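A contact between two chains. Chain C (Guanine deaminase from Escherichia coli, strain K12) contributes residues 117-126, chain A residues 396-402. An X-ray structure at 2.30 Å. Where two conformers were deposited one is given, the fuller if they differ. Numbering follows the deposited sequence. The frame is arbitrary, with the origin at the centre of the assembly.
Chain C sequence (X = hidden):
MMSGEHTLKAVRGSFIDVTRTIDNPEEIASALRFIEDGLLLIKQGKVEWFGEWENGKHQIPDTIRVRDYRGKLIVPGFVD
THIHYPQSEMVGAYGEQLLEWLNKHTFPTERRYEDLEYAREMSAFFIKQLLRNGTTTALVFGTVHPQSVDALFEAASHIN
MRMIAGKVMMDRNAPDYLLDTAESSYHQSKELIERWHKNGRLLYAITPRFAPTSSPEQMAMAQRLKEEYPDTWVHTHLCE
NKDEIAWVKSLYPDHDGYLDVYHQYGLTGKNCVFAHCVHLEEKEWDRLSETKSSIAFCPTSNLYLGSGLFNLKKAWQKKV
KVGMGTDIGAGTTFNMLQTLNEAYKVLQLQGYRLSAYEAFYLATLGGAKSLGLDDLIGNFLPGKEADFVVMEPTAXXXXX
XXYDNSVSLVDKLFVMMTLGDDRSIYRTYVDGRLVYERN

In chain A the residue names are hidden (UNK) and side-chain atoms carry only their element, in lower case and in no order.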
ATOM      1  N   GLU C 117      15.875 -28.377  -7.188  1.00 43.56           N
ATOM      2  CA  GLU C 117      16.878 -27.403  -6.776  1.00 43.21           C
ATOM      3  C   GLU C 117      16.269 -26.008  -6.662  1.00 41.59           C
ATOM      4  O   GLU C 117      16.521 -25.282  -5.687  1.00 40.59           O
ATOM      5  CB  GLU C 117      18.043 -27.418  -7.768  1.00 40.11           C
ATOM      6  CG  GLU C 117      19.040 -26.281  -7.593  1.00 45.50           C
ATOM      7  CD  GLU C 117      19.603 -26.200  -6.180  1.00 54.14           C
ATOM      8  OE1 GLU C 117      19.738 -27.256  -5.516  1.00 49.91           O
ATOM      9  OE2 GLU C 117      19.900 -25.071  -5.726  1.00 50.80           O
ATOM     10  N   TYR C 118      15.445 -25.625  -7.640  1.00 36.16           N
ATOM     11  CA  TYR C 118      14.746 -24.349  -7.556  1.00 37.23           C
ATOM     12  C   TYR C 118      13.792 -24.327  -6.367  1.00 38.45           C
ATOM     13  O   TYR C 118      13.725 -23.332  -5.634  1.00 35.09           O
ATOM     14  CB  TYR C 118      13.994 -24.076  -8.856  1.00 38.53           C
ATOM     15  CG  TYR C 118      13.500 -22.658  -8.971  1.00 43.17           C
ATOM     16  CD1 TYR C 118      14.368 -21.632  -9.316  1.00 40.95           C
ATOM     17  CD2 TYR C 118      12.170 -22.340  -8.722  1.00 39.26           C
ATOM     18  CE1 TYR C 118      13.924 -20.322  -9.419  1.00 44.21           C
ATOM     19  CE2 TYR C 118      11.716 -21.036  -8.823  1.00 38.33           C
ATOM     20  CZ  TYR C 118      12.599 -20.030  -9.171  1.00 42.23           C
ATOM     21  OH  TYR C 118      12.156 -18.731  -9.275  1.00 44.83           O
ATOM     22  N   ALA C 119      13.035 -25.413  -6.169  1.00 36.89           N
ATOM     23  CA  ALA C 119      12.150 -25.500  -5.010  1.00 37.48           C
ATOM     24  C   ALA C 119      12.930 -25.361  -3.709  1.00 32.53           C
ATOM     25  O   ALA C 119      12.488 -24.671  -2.788  1.00 35.24           O
ATOM     26  CB  ALA C 119      11.372 -26.816  -5.036  1.00 34.70           C
ATOM     27  N   ARG C 120      14.109 -25.983  -3.631  1.00 37.25           N
ATOM     28  CA  ARG C 120      14.936 -25.887  -2.430  1.00 41.15           C
ATOM     29  C   ARG C 120      15.376 -24.449  -2.168  1.00 42.71           C
ATOM     30  O   ARG C 120      15.278 -23.956  -1.039  1.00 39.24           O
ATOM     31  CB  ARG C 120      16.151 -26.810  -2.558  1.00 46.18           C
ATOM     32  CG  ARG C 120      17.288 -26.490  -1.588  1.00 54.49           C
ATOM     33  CD  ARG C 120      18.452 -27.484  -1.685  1.00 50.92           C
ATOM     34  NE  ARG C 120      19.299 -27.430  -0.492  1.00 59.06           N
ATOM     35  CZ  ARG C 120      20.114 -28.408  -0.096  1.00 64.05           C
ATOM     36  NH1 ARG C 120      20.211 -29.526  -0.805  1.00 67.16           N
ATOM     37  NH2 ARG C 120      20.842 -28.267   1.007  1.00 50.69           N
ATOM     38  N   GLU C 121      15.911 -23.776  -3.191  1.00 38.59           N
ATOM     39  CA  GLU C 121      16.328 -22.382  -3.022  1.00 38.18           C
ATOM     40  C   GLU C 121      15.153 -21.496  -2.593  1.00 32.21           C
ATOM     41  O   GLU C 121      15.253 -20.693  -1.645  1.00 35.74           O
ATOM     42  CB  GLU C 121      16.953 -21.877  -4.330  1.00 37.18           C
ATOM     43  CG  GLU C 121      17.701 -20.566  -4.220  1.00 34.05           C
ATOM     44  CD  GLU C 121      18.393 -20.173  -5.523  1.00 47.34           C
ATOM     45  OE1 GLU C 121      17.782 -20.309  -6.605  1.00 47.39           O
ATOM     46  OE2 GLU C 121      19.558 -19.728  -5.470  1.00 39.87           O
ATOM     47  N   MET C 122      14.016 -21.642  -3.279  1.00 35.99           N
ATOM     48  CA  MET C 122      12.871 -20.771  -3.047  1.00 34.19           C
ATOM     49  C   MET C 122      12.135 -21.075  -1.747  1.00 39.15           C
ATOM     50  O   MET C 122      11.480 -20.183  -1.211  1.00 38.12           O
ATOM     51  CB  MET C 122      11.916 -20.852  -4.235  1.00 31.84           C
ATOM     52  CG  MET C 122      12.507 -20.244  -5.511  1.00 36.00           C
ATOM     53  SD  MET C 122      13.170 -18.591  -5.202  1.00 40.81           S
ATOM     54  CE  MET C 122      11.657 -17.644  -5.087  1.00 33.42           C
ATOM     55  N   SER C 123      12.249 -22.285  -1.205  1.00 34.27           N
ATOM     56  CA  SER C 123      11.620 -22.571   0.081  1.00 39.07           C
ATOM     57  C   SER C 123      12.290 -21.786   1.203  1.00 39.90           C
ATOM     58  O   SER C 123      11.613 -21.179   2.049  1.00 37.42           O
ATOM     59  CB  SER C 123      11.692 -24.070   0.356  1.00 35.19           C
ATOM     60  OG  SER C 123      10.756 -24.751  -0.460  1.00 43.30           O
ATOM     61  N   ALA C 124      13.627 -21.785   1.217  1.00 40.55           N
ATOM     62  CA  ALA C 124      14.364 -20.952   2.162  1.00 39.82           C
ATOM     63  C   ALA C 124      14.033 -19.476   1.958  1.00 35.68           C
ATOM     64  O   ALA C 124      13.791 -18.744   2.928  1.00 33.82           O
ATOM     65  CB  ALA C 124      15.867 -21.202   2.026  1.00 31.09           C
ATOM     66  N   PHE C 125      14.019 -19.014   0.700  1.00 34.94           N
ATOM     67  CA  PHE C 125      13.668 -17.610   0.477  1.00 30.35           C
ATOM     68  C   PHE C 125      12.264 -17.292   0.999  1.00 33.88           C
ATOM     69  O   PHE C 125      12.040 -16.238   1.611  1.00 33.35           O
ATOM     70  CB  PHE C 125      13.783 -17.249  -1.004  1.00 25.33           C
ATOM     71  CG  PHE C 125      13.326 -15.849  -1.310  1.00 32.01           C
ATOM     72  CD1 PHE C 125      14.175 -14.774  -1.108  1.00 41.00           C
ATOM     73  CD2 PHE C 125      12.042 -15.605  -1.774  1.00 25.41           C
ATOM     74  CE1 PHE C 125      13.763 -13.480  -1.380  1.00 43.67           C
ATOM     75  CE2 PHE C 125      11.620 -14.315  -2.044  1.00 34.01           C
ATOM     76  CZ  PHE C 125      12.482 -13.249  -1.847  1.00 38.69           C
ATOM     77  N   PHE C 126      11.313 -18.200   0.780  1.00 34.89           N
ATOM     78  CA  PHE C 126       9.929 -17.983   1.196  1.00 38.55           C
ATOM     79  C   PHE C 126       9.808 -17.897   2.719  1.00 38.23           C
ATOM     80  O   PHE C 126       9.145 -16.994   3.259  1.00 34.60           O
ATOM     81  CB  PHE C 126       9.072 -19.124   0.638  1.00 36.58           C
ATOM     82  CG  PHE C 126       7.632 -19.063   1.032  1.00 39.61           C
ATOM     83  CD1 PHE C 126       6.733 -18.299   0.304  1.00 38.04           C
ATOM     84  CD2 PHE C 126       7.166 -19.793   2.119  1.00 36.29           C
ATOM     85  CE1 PHE C 126       5.398 -18.250   0.663  1.00 39.58           C
ATOM     86  CE2 PHE C 126       5.835 -19.751   2.481  1.00 33.44           C
ATOM     87  CZ  PHE C 126       4.950 -18.982   1.755  1.00 33.84           C
TER
ATOM     88  N   UNK A 396      15.265  -4.335  -2.774  1.00 39.34           N
ATOM     89  CA  UNK A 396      14.986  -5.346  -1.765  1.00 43.02           C
ATOM     90  C   UNK A 396      15.044  -6.711  -2.429  1.00 40.58           C
ATOM     91  O   UNK A 396      14.862  -6.814  -3.645  1.00 38.30           O
ATOM     92  o   UNK A 396      12.584  -5.536  -2.048  1.00 43.65           O
ATOM     93  c   UNK A 396      13.604  -5.162  -1.113  1.00 37.83           C
ATOM     94  c   UNK A 396      13.385  -3.725  -0.668  1.00 38.19           C
ATOM     95  N   UNK A 397      15.354  -7.767  -1.669  1.00 47.55           N
ATOM     96  CA  UNK A 397      15.453  -9.107  -2.283  1.00 39.91           C
ATOM     97  C   UNK A 397      14.232  -9.492  -3.109  1.00 37.35           C
ATOM     98  O   UNK A 397      14.381 -10.053  -4.201  1.00 34.28           O
ATOM     99  c   UNK A 397      16.336  -9.152  -0.065  1.00 41.49           C
ATOM    100  c   UNK A 397      15.642 -10.025  -1.067  1.00 37.30           C
ATOM    101  c   UNK A 397      15.751  -7.777  -0.247  1.00 37.85           C
ATOM    102  N   UNK A 398      13.023  -9.201  -2.618  1.00 37.72           N
ATOM    103  CA  UNK A 398      11.821  -9.509  -3.389  1.00 34.82           C
ATOM    104  C   UNK A 398      11.762  -8.683  -4.668  1.00 32.66           C
ATOM    105  O   UNK A 398      11.365  -9.193  -5.725  1.00 35.82           O
ATOM    106  c   UNK A 398      10.575  -9.271  -2.542  1.00 35.92           C
ATOM    107  c   UNK A 398       8.087  -9.152  -2.277  1.00 38.84           C
ATOM    108  c   UNK A 398       9.117 -11.089  -3.468  1.00 32.09           C
ATOM    109  c   UNK A 398       9.223  -9.602  -3.183  1.00 38.26           C
ATOM    110  N   UNK A 399      12.131  -7.402  -4.586  1.00 33.53           N
ATOM    111  CA  UNK A 399      12.185  -6.576  -5.787  1.00 41.38           C
ATOM    112  C   UNK A 399      13.193  -7.133  -6.774  1.00 38.46           C
ATOM    113  O   UNK A 399      12.926  -7.186  -7.976  1.00 37.71           O
ATOM    114  c   UNK A 399      12.543  -5.132  -5.440  1.00 40.27           C
ATOM    115  o   UNK A 399      12.123  -2.611  -3.714  1.00 55.12           O
ATOM    116  n   UNK A 399      11.697  -1.839  -5.786  1.00 61.35           N
ATOM    117  c   UNK A 399      11.758  -2.810  -4.873  1.00 57.26           C
ATOM    118  c   UNK A 399      11.357  -4.201  -5.334  1.00 49.40           C
ATOM    119  N   UNK A 400      14.361  -7.551  -6.287  1.00 35.91           N
ATOM    120  CA  UNK A 400      15.364  -8.112  -7.179  1.00 33.76           C
ATOM    121  C   UNK A 400      14.825  -9.350  -7.883  1.00 40.62           C
ATOM    122  O   UNK A 400      14.983  -9.507  -9.101  1.00 36.52           O
ATOM    123  c   UNK A 400      16.629  -8.447  -6.392  1.00 37.97           C
ATOM    124  c   UNK A 400      17.625  -9.316  -7.146  1.00 35.62           C
ATOM    125  n   UNK A 400      18.645  -8.783  -9.268  1.00 45.11           N
ATOM    126  o   UNK A 400      19.285  -7.621  -7.460  1.00 45.59           O
ATOM    127  c   UNK A 400      18.589  -8.497  -7.976  1.00 45.54           C
ATOM    128  N   UNK A 401      14.162 -10.235  -7.133  1.00 32.30           N
ATOM    129  CA  UNK A 401      13.653 -11.466  -7.733  1.00 38.28           C
ATOM    130  C   UNK A 401      12.591 -11.170  -8.795  1.00 40.51           C
ATOM    131  O   UNK A 401      12.659 -11.688  -9.921  1.00 40.42           O
ATOM    132  c   UNK A 401      11.387 -13.991  -5.808  1.00 39.71           C
ATOM    133  c   UNK A 401      12.205 -13.557  -7.012  1.00 38.23           C
ATOM    134  c   UNK A 401      13.035 -14.726  -7.516  1.00 44.87           C
ATOM    135  c   UNK A 401      13.112 -12.386  -6.634  1.00 37.23           C
ATOM    136  N   UNK A 402      11.620 -10.307  -8.469  1.00 36.71           N
ATOM    137  CA  UNK A 402      10.554 -10.016  -9.425  0.61 37.17           C
ATOM    138  C   UNK A 402      11.062  -9.199 -10.610  1.00 37.47           C
ATOM    139  O   UNK A 402      10.491  -9.277 -11.706  1.00 28.31           O
ATOM    140  c   UNK A 402       7.340  -9.597  -7.319  0.61 38.06           C
ATOM    141  n   UNK A 402       6.564 -10.604  -6.597  0.61 40.77           N
ATOM    142  c   UNK A 402       8.754 -10.076  -7.608  0.61 40.25           C
ATOM    143  c   UNK A 402       9.401  -9.287  -8.736  0.61 34.49           C
ATOM    144  n   UNK A 402       4.552  -9.543  -6.928  0.61 35.14           N
ATOM    145  n   UNK A 402       4.622 -11.515  -5.757  0.61 42.72           N
ATOM    146  c   UNK A 402       5.247 -10.552  -6.424  0.61 40.91           C
TER

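Position 396 of chain A carries three side-chain atoms, two carbons and one oxygen, with the oxygen and the second carbon both bonded to the first carbon. None of them reaches chain C. A branch at CB bearing a hydroxyl and a methyl identifies threonine. A:Thr396 instead sits at the N-cap of the helix that follows: its OG1 accepts from the backbone N of position 399 at 3.2 Å, with an N-H...O angle of 160°, occupying an amide that has no earlier helical carbonyl to bond to.

Position 397 has three carbons that close a ring onto its own backbone N, which only proline does. Its CB points toward chain C and lies 3.9 Å from CE1 of C:Phe125, near the plane of that ring and therefore at its edge. A:Pro397 suits the first turn of a helix, where its nitrogen, lacking a hydrogen, leaves no hydrogen bond unmade within the helix.

At position 398 there are four carbons, forked at the second, with no heteroatom. The CA-to-CB bond points sideways, yet CA comes within 4.1 Å of CZ of C:Phe125, and one terminal carbon lies 4.3 Å from the same CZ. The fork lies at the second carbon rather than at CB, so this is leucine and not isoleucine; that terminal carbon is CD1 of A:Leu398.

Position 399 shows three carbons in a row, the third carrying one oxygen and one nitrogen, all out of reach of chain C. This is a carboxamide two methylenes from CA, hence glutamine. The NE2 of A:Gln399 is hydrogen-bonded elsewhere in the structure. Its OE1 takes a weak hydrogen bond from OG1 of A:Thr396, at 3.4 Å.

The same pattern recurs at position 400, three carbons ending in an oxygen and a nitrogen, again out of reach of chain C, so it too is glutamine. The backbone N of A:Gln400 bonds to O of A:Thr396 at 2.8 Å.

Position 401 again has four carbons forked at the second, and CB points toward chain C. One terminal carbon lies 3.7 Å from CE of C:Met122 and 3.8 Å from CE2 of C:Phe125. This is leucine; that carbon is CD2 of A:Leu401, while CD1 lies 4.5 Å from OH of C:Tyr118.

Position 402 has three carbons, a nitrogen, then a carbon bearing two more nitrogens, and none of these atoms touches chain C. The terminal group is the guanidinium of arginine. The NE and NH2 of A:Arg402 are hydrogen-bonded elsewhere in the structure.

The contact is apolar packing, mostly between side chains, with CA of A:Leu398 also against the C:Phe125 ring; no hydrogen bond crosses it. With the helix axes 12.8 Å apart at closest approach and running at 147°, side chains must span the gap. C:Phe125 does so, touching A:Pro397, A:Leu398 and A:Leu401, and C:Met122 adds its methyl against A:Leu401. Together the stretches bury 204 Å².

Chain A, residues 396-402: TPLQQLR
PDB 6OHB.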